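Uncharacterized protein (Aeromonas hydrophila J-1, PDB 6R1J) serves as the AhlC component of AHL, a tripartite alpha-helical pore-forming toxin. Local coordinates at the interface of chains A and B. Numbering follows the deposited sequence. Chains: chain A/B, Uncharacterized protein.

The interface of chains A and B. Residues chain A 184-185, 188-189, 192; chain B 5, 8, 12, 210.
This is a helix-against-helix contact between two copies of AhlC, a component of the tripartite alpha-pore-forming toxin AHL, in its soluble form. Helix 5-21 of chain B lies on helix 163-236 of chain A. The deposited assembly holds four copies; the structure alone does not show whether this pairing is the biological one.

Direct hydrogen bonds centre on the amide of B:Gln8. Its CG stands anti to the carbonyl carbon (chi1 -73°), and the chain then runs extended (chi2 177°), so the amide reaches the chain A backbone. B:Gln8 NE2 donates to the main-chain carbonyl O of A:Gly185 at 3.1 Å. The donor sits above that carbonyl plane, while the carbonyl O lies close to the B:Gln8 amide plane. On the other branch, B:Gln8 OE1 accepts from A:Asn188 ND2 at 2.8 Å. This ND2 also approaches from above the carbonyl plane. The two side chains slide past each other in opposite directions, with amide planes 45° apart. Using both ends of the amide should fix its rotation.

Water extends the polar network. Water 1 joins A:Asn188 ND2 to B:Gln210 OE1, 2.6 Å from the water oxygen. Water 2 links the main-chain O of A:Asn188, B:Gln8 OE1 and B:Asn12 ND2, the last 2.7 Å from its oxygen. Within chain B, B:Asn12 ND2 donates to B:Gln210 OE1 at 2.9 Å, tying helix 5-21 to helix 163-228.

The apolar contact is made by B:Ile5. Its terminal methyl CD1 meets A:Asn188 CB at 3.5 Å, the side chains crossing obliquely. A:Gly185 and A:Gly192 present backbone without side chains, which probably helps the helices come close.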
ATOM      1  N   GLU A 184      21.347 -16.169   4.076  1.00 48.26           N
ATOM      2  CA  GLU A 184      20.001 -16.441   3.517  1.00 56.87           C
ATOM      3  C   GLU A 184      19.002 -16.401   4.679  1.00 59.42           C
ATOM      4  O   GLU A 184      17.917 -15.814   4.518  1.00 53.65           O
ATOM      5  CB  GLU A 184      19.933 -17.796   2.813  1.00 57.52           C
ATOM      6  CG  GLU A 184      20.637 -17.823   1.478  1.00 58.90           C
ATOM      7  CD  GLU A 184      20.863 -19.211   0.884  1.00 57.13           C
ATOM      8  OE1 GLU A 184      20.743 -20.229   1.606  1.00 58.10           O
ATOM      9  OE2 GLU A 184      21.153 -19.266  -0.310  1.00 59.28           O
ATOM     10  N   GLY A 185      19.379 -16.990   5.814  1.00 56.85           N
ATOM     11  CA  GLY A 185      18.534 -17.049   7.021  1.00 56.78           C
ATOM     12  C   GLY A 185      18.316 -15.657   7.576  1.00 53.56           C
ATOM     13  O   GLY A 185      17.172 -15.363   7.980  1.00 50.18           O
ATOM     14  N   ASN A 188      15.973 -13.761   5.206  1.00 47.24           N
ATOM     15  CA  ASN A 188      14.599 -14.290   5.415  1.00 53.11           C
ATOM     16  C   ASN A 188      14.032 -13.679   6.704  1.00 50.76           C
ATOM     17  O   ASN A 188      12.859 -13.244   6.715  1.00 41.03           O
ATOM     18  CB  ASN A 188      14.561 -15.820   5.466  1.00 53.60           C
ATOM     19  CG  ASN A 188      13.161 -16.363   5.225  1.00 50.67           C
ATOM     20  OD1 ASN A 188      12.658 -16.251   4.117  1.00 49.94           O
ATOM     21  ND2 ASN A 188      12.563 -17.023   6.204  1.00 41.84           N
ATOM     22  N   GLN A 189      14.868 -13.608   7.736  1.00 46.58           N
ATOM     23  CA  GLN A 189      14.508 -13.110   9.082  1.00 49.15           C
ATOM     24  C   GLN A 189      14.050 -11.652   8.997  1.00 41.40           C
ATOM     25  O   GLN A 189      12.999 -11.327   9.561  1.00 40.60           O
ATOM     26  CB  GLN A 189      15.714 -13.267  10.014  1.00 55.49           C
ATOM     27  CG  GLN A 189      15.586 -12.575  11.360  1.00 63.06           C
ATOM     28  CD  GLN A 189      14.494 -13.170  12.205  1.00 76.17           C
ATOM     29  OE1 GLN A 189      14.192 -14.363  12.123  1.00 87.36           O
ATOM     30  NE2 GLN A 189      13.888 -12.327  13.026  1.00 89.27           N
ATOM     31  N   GLY A 192      10.709 -11.159   7.108  1.00 37.65           N
ATOM     32  CA  GLY A 192       9.589 -11.514   8.014  1.00 39.16           C
ATOM     33  C   GLY A 192       9.283 -10.389   9.005  1.00 38.98           C
ATOM     34  O   GLY A 192       8.080 -10.088   9.251  1.00 39.55           O
TER
ATOM     35  N   ILE B   5      15.147 -21.667   6.908  1.00 57.81           N
ATOM     36  CA  ILE B   5      13.925 -21.138   6.235  1.00 66.10           C
ATOM     37  C   ILE B   5      12.694 -21.910   6.744  1.00 61.06           C
ATOM     38  O   ILE B   5      11.682 -21.269   7.076  1.00 60.28           O
ATOM     39  CB  ILE B   5      14.070 -21.229   4.695  1.00 66.59           C
ATOM     40  CG1 ILE B   5      15.350 -20.555   4.174  1.00 75.52           C
ATOM     41  CG2 ILE B   5      12.819 -20.703   3.991  1.00 64.38           C
ATOM     42  CD1 ILE B   5      15.514 -19.096   4.553  1.00 70.93           C
ATOM     43  N   GLN B   8      11.681 -20.782  10.210  1.00 43.05           N
ATOM     44  CA  GLN B   8      11.190 -19.384  10.180  1.00 47.71           C
ATOM     45  C   GLN B   8       9.789 -19.329   9.570  1.00 44.74           C
ATOM     46  O   GLN B   8       8.979 -18.556  10.091  1.00 41.39           O
ATOM     47  CB  GLN B   8      12.143 -18.497   9.395  1.00 50.83           C
ATOM     48  CG  GLN B   8      13.436 -18.216  10.139  1.00 54.49           C
ATOM     49  CD  GLN B   8      14.354 -17.400   9.267  1.00 59.18           C
ATOM     50  OE1 GLN B   8      13.925 -16.467   8.592  1.00 64.73           O
ATOM     51  NE2 GLN B   8      15.627 -17.748   9.283  1.00 58.24           N
ATOM     52  N   ASN B  12       6.577 -17.712  11.372  1.00 43.64           N
ATOM     53  CA  ASN B  12       5.844 -16.573  10.766  1.00 42.73           C
ATOM     54  C   ASN B  12       4.395 -17.020  10.540  1.00 43.89           C
ATOM     55  O   ASN B  12       3.505 -16.189  10.766  1.00 39.84           O
ATOM     56  CB  ASN B  12       6.547 -16.064   9.515  1.00 44.32           C
ATOM     57  CG  ASN B  12       7.921 -15.494   9.822  1.00 48.29           C
ATOM     58  OD1 ASN B  12       8.118 -14.873  10.860  1.00 50.33           O
ATOM     59  ND2 ASN B  12       8.858 -15.665   8.915  1.00 39.20           N
ATOM     60  N   GLN B 210       4.460 -17.090   3.312  1.00 33.24           N
ATOM     61  CA  GLN B 210       5.257 -17.967   4.206  1.00 34.62           C
ATOM     62  C   GLN B 210       4.965 -19.438   3.843  1.00 36.61           C
ATOM     63  O   GLN B 210       5.920 -20.222   3.730  1.00 34.30           O
ATOM     64  CB  GLN B 210       4.964 -17.625   5.668  1.00 35.12           C
ATOM     65  CG  GLN B 210       5.370 -16.214   6.113  1.00 37.75           C
ATOM     66  CD  GLN B 210       6.854 -15.948   6.278  1.00 42.30           C
ATOM     67  OE1 GLN B 210       7.652 -16.847   6.507  1.00 41.35           O
ATOM     68  NE2 GLN B 210       7.234 -14.681   6.195  1.00 37.26           N
TER
HETATM   69  O   HOH W   1       9.750 -17.887   5.482  1.00 44.78           O
HETATM   70  O   HOH W   2      11.385 -14.846   9.095  1.00 50.49           O